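Local coordinates for glycoside Hydrolase (Bacteroides uniformis, PDB 5T99), which probably hydrolyses galactosidic linkages in agarose-derived sugars, and binds the inhibitor galacto-isofagomine in its active site, at residues G503-P508 with H614-W619. Sequence-based numbering, arbitrary orientation.
Sequences GVYHLP and HILPHW
P617 CB sits over the centre of one face of the Y505 ring. The CB bond of Y505 points toward 614-619, and CG, anti to the carbonyl carbon (chi1 -46°), sets the ring over P617 CB. That atom lies 3.4 Å from the ring centroid and only 5° off the normal, a CH-pi contact; CD2 comes closest, 3.5 Å from P617 CB. The CD2-CE2 edge points at the face of H618, whose ring plane is turned 88° to that of Y505: an edge-to-face pair with centroids 5.5 Å apart. Further out, CE1 lies 4.2 Å from L616 CB, obliquely to the ring. At the tip, OH is hydrogen-bonded to D598, which also holds H614 NE2, and accepts from a water that binds the I615 carbonyl weakly. A second water, in the plane of the H618 ring, bridges G503 O (2.7 Å) to H618 ND1 (3.1 Å). No direct hydrogen bond crosses between the segments; the contact consists of packing round the Y505 ring and the two water bridges. The 503-508 loop, which follows barrel strand 490-495, is thereby laid against the end of strand 613-616, an outermost strand of the three-stranded antiparallel sheet whose neighbouring strand, 626-633, receives L507, L616 and P617.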
ATOM      1  N   GLY A 503      19.547  -1.859  12.445  1.00 26.81           N
ATOM      2  CA  GLY A 503      20.721  -2.415  13.110  1.00 28.81           C
ATOM      3  C   GLY A 503      21.978  -1.549  13.150  1.00 30.58           C
ATOM      4  O   GLY A 503      23.077  -2.083  13.255  1.00 29.72           O
ATOM      5  N   VAL A 504      21.816  -0.226  13.081  1.00 31.80           N
ATOM      6  CA  VAL A 504      22.941   0.706  13.129  1.00 32.88           C
ATOM      7  C   VAL A 504      22.791   1.581  14.360  1.00 33.59           C
ATOM      8  O   VAL A 504      21.790   2.260  14.514  1.00 34.61           O
ATOM      9  CB  VAL A 504      23.017   1.579  11.860  1.00 33.06           C
ATOM     10  CG1 VAL A 504      24.152   2.595  11.964  1.00 33.04           C
ATOM     11  CG2 VAL A 504      23.202   0.698  10.629  1.00 33.47           C
ATOM     12  N   TYR A 505      23.796   1.543  15.231  1.00 36.18           N
ATOM     13  CA  TYR A 505      23.839   2.331  16.463  1.00 38.75           C
ATOM     14  C   TYR A 505      25.146   3.115  16.457  1.00 44.44           C
ATOM     15  O   TYR A 505      26.219   2.556  16.141  1.00 46.84           O
ATOM     16  CB  TYR A 505      23.760   1.409  17.688  1.00 36.26           C
ATOM     17  CG  TYR A 505      22.686   0.378  17.536  1.00 34.52           C
ATOM     18  CD1 TYR A 505      21.370   0.664  17.886  1.00 33.70           C
ATOM     19  CD2 TYR A 505      22.967  -0.865  16.974  1.00 34.06           C
ATOM     20  CE1 TYR A 505      20.375  -0.273  17.719  1.00 32.33           C
ATOM     21  CE2 TYR A 505      21.972  -1.812  16.794  1.00 32.58           C
ATOM     22  CZ  TYR A 505      20.679  -1.508  17.166  1.00 32.17           C
ATOM     23  OH  TYR A 505      19.693  -2.445  16.989  1.00 31.76           O
ATOM     24  N   HIS A 506      25.052   4.403  16.786  1.00 47.01           N
ATOM     25  CA  HIS A 506      26.215   5.300  16.796  1.00 51.06           C
ATOM     26  C   HIS A 506      26.504   5.711  18.234  1.00 54.13           C
ATOM     27  O   HIS A 506      25.741   6.489  18.822  1.00 53.09           O
ATOM     28  CB  HIS A 506      25.950   6.538  15.926  1.00 49.38           C
ATOM     29  CG  HIS A 506      25.993   6.264  14.457  1.00 48.67           C
ATOM     30  ND1 HIS A 506      25.270   6.998  13.540  1.00 48.28           N
ATOM     31  CD2 HIS A 506      26.664   5.326  13.743  1.00 47.85           C
ATOM     32  CE1 HIS A 506      25.505   6.534  12.325  1.00 47.90           C
ATOM     33  NE2 HIS A 506      26.347   5.519  12.421  1.00 48.58           N
ATOM     34  N   LEU A 507      27.599   5.180  18.788  1.00 58.26           N
ATOM     35  CA  LEU A 507      27.951   5.366  20.205  1.00 61.07           C
ATOM     36  C   LEU A 507      29.296   6.111  20.377  1.00 62.00           C
ATOM     37  O   LEU A 507      30.337   5.567  19.988  1.00 58.84           O
ATOM     38  CB  LEU A 507      27.992   3.997  20.903  1.00 60.32           C
ATOM     39  CG  LEU A 507      26.638   3.271  21.007  1.00 58.54           C
ATOM     40  CD1 LEU A 507      26.779   1.875  21.603  1.00 58.23           C
ATOM     41  CD2 LEU A 507      25.634   4.086  21.815  1.00 58.16           C
ATOM     42  N   PRO A 508      29.308   7.308  20.994  1.00 66.54           N
ATOM     43  CA  PRO A 508      28.198   7.884  21.769  1.00 67.78           C
ATOM     44  C   PRO A 508      27.188   8.666  20.916  1.00 67.59           C
ATOM     45  O   PRO A 508      26.090   8.979  21.388  1.00 64.05           O
ATOM     46  CB  PRO A 508      28.928   8.838  22.712  1.00 68.45           C
ATOM     47  CG  PRO A 508      30.111   9.313  21.907  1.00 69.20           C
ATOM     48  CD  PRO A 508      30.382   8.302  20.815  1.00 69.38           C
ATOM     49  N   HIS A 614      11.504  -6.616  23.502  1.00 22.17           N
ATOM     50  CA  HIS A 614      12.542  -6.478  22.488  1.00 23.52           C
ATOM     51  C   HIS A 614      13.665  -5.636  23.069  1.00 25.03           C
ATOM     52  O   HIS A 614      13.410  -4.696  23.830  1.00 26.46           O
ATOM     53  CB  HIS A 614      11.969  -5.845  21.217  1.00 22.65           C
ATOM     54  CG  HIS A 614      12.999  -5.446  20.208  1.00 21.88           C
ATOM     55  ND1 HIS A 614      13.445  -6.298  19.222  1.00 22.12           N
ATOM     56  CD2 HIS A 614      13.644  -4.272  20.011  1.00 21.68           C
ATOM     57  CE1 HIS A 614      14.331  -5.672  18.467  1.00 21.71           C
ATOM     58  NE2 HIS A 614      14.467  -4.439  18.925  1.00 21.75           N
ATOM     59  N   ILE A 615      14.890  -5.985  22.694  1.00 26.14           N
ATOM     60  CA  ILE A 615      16.085  -5.407  23.281  1.00 27.20           C
ATOM     61  C   ILE A 615      16.963  -4.851  22.157  1.00 26.69           C
ATOM     62  O   ILE A 615      16.980  -5.382  21.031  1.00 26.19           O
ATOM     63  CB  ILE A 615      16.833  -6.432  24.178  1.00 28.21           C
ATOM     64  CG1 ILE A 615      18.051  -5.788  24.837  1.00 29.96           C
ATOM     65  CG2 ILE A 615      17.257  -7.666  23.391  1.00 28.59           C
ATOM     66  CD1 ILE A 615      18.605  -6.588  25.998  1.00 31.45           C
ATOM     67  N   LEU A 616      17.632  -3.745  22.468  1.00 25.86           N
ATOM     68  CA  LEU A 616      18.615  -3.143  21.582  1.00 26.19           C
ATOM     69  C   LEU A 616      19.677  -2.427  22.436  1.00 25.88           C
ATOM     70  O   LEU A 616      19.365  -2.005  23.557  1.00 25.74           O
ATOM     71  CB  LEU A 616      17.946  -2.224  20.531  1.00 26.43           C
ATOM     72  CG  LEU A 616      17.005  -1.017  20.743  1.00 26.35           C
ATOM     73  CD1 LEU A 616      15.852  -1.295  21.688  1.00 26.52           C
ATOM     74  CD2 LEU A 616      17.748   0.246  21.142  1.00 26.43           C
ATOM     75  N   PRO A 617      20.920  -2.299  21.958  1.00 25.13           N
ATOM     76  CA  PRO A 617      21.379  -2.686  20.614  1.00 25.91           C
ATOM     77  C   PRO A 617      21.802  -4.150  20.542  1.00 26.27           C
ATOM     78  O   PRO A 617      21.368  -4.939  21.370  1.00 26.69           O
ATOM     79  CB  PRO A 617      22.571  -1.744  20.389  1.00 24.86           C
ATOM     80  CG  PRO A 617      23.113  -1.526  21.744  1.00 24.82           C
ATOM     81  CD  PRO A 617      21.922  -1.477  22.656  1.00 25.13           C
ATOM     82  N   HIS A 618      22.595  -4.509  19.532  1.00 28.24           N
ATOM     83  CA  HIS A 618      23.383  -5.754  19.543  1.00 30.18           C
ATOM     84  C   HIS A 618      24.416  -5.765  20.689  1.00 30.82           C
ATOM     85  O   HIS A 618      24.607  -4.755  21.384  1.00 30.06           O
ATOM     86  CB  HIS A 618      24.078  -6.004  18.175  1.00 30.85           C
ATOM     87  CG  HIS A 618      25.109  -4.970  17.783  1.00 32.71           C
ATOM     88  ND1 HIS A 618      25.055  -4.298  16.579  1.00 33.55           N
ATOM     89  CD2 HIS A 618      26.217  -4.507  18.414  1.00 32.58           C
ATOM     90  CE1 HIS A 618      26.080  -3.468  16.486  1.00 33.79           C
ATOM     91  NE2 HIS A 618      26.800  -3.573  17.588  1.00 33.18           N
ATOM     92  N   TRP A 619      25.095  -6.898  20.858  1.00 31.65           N
ATOM     93  CA  TRP A 619      26.117  -7.047  21.895  1.00 32.72           C
ATOM     94  C   TRP A 619      27.514  -7.412  21.347  1.00 33.34           C
ATOM     95  O   TRP A 619      28.230  -8.202  21.960  1.00 33.78           O
ATOM     96  CB  TRP A 619      25.618  -8.066  22.923  1.00 32.26           C
ATOM     97  CG  TRP A 619      26.098  -7.829  24.310  1.00 32.85           C
ATOM     98  CD1 TRP A 619      26.791  -8.703  25.093  1.00 32.85           C
ATOM     99  CD2 TRP A 619      25.917  -6.643  25.095  1.00 32.90           C
ATOM    100  NE1 TRP A 619      27.050  -8.144  26.318  1.00 32.50           N
ATOM    101  CE2 TRP A 619      26.525  -6.882  26.354  1.00 32.77           C
ATOM    102  CE3 TRP A 619      25.297  -5.405  24.864  1.00 32.76           C
ATOM    103  CZ2 TRP A 619      26.534  -5.926  27.383  1.00 32.63           C
ATOM    104  CZ3 TRP A 619      25.304  -4.452  25.881  1.00 33.17           C
ATOM    105  CH2 TRP A 619      25.925  -4.718  27.128  1.00 34.20           C
TER
HETATM  106  O   HOH W   1      23.211  -4.618  14.080  1.00 21.75           O
HETATM  107  O   HOH W   2      18.511  -5.148  17.974  1.00 33.48           O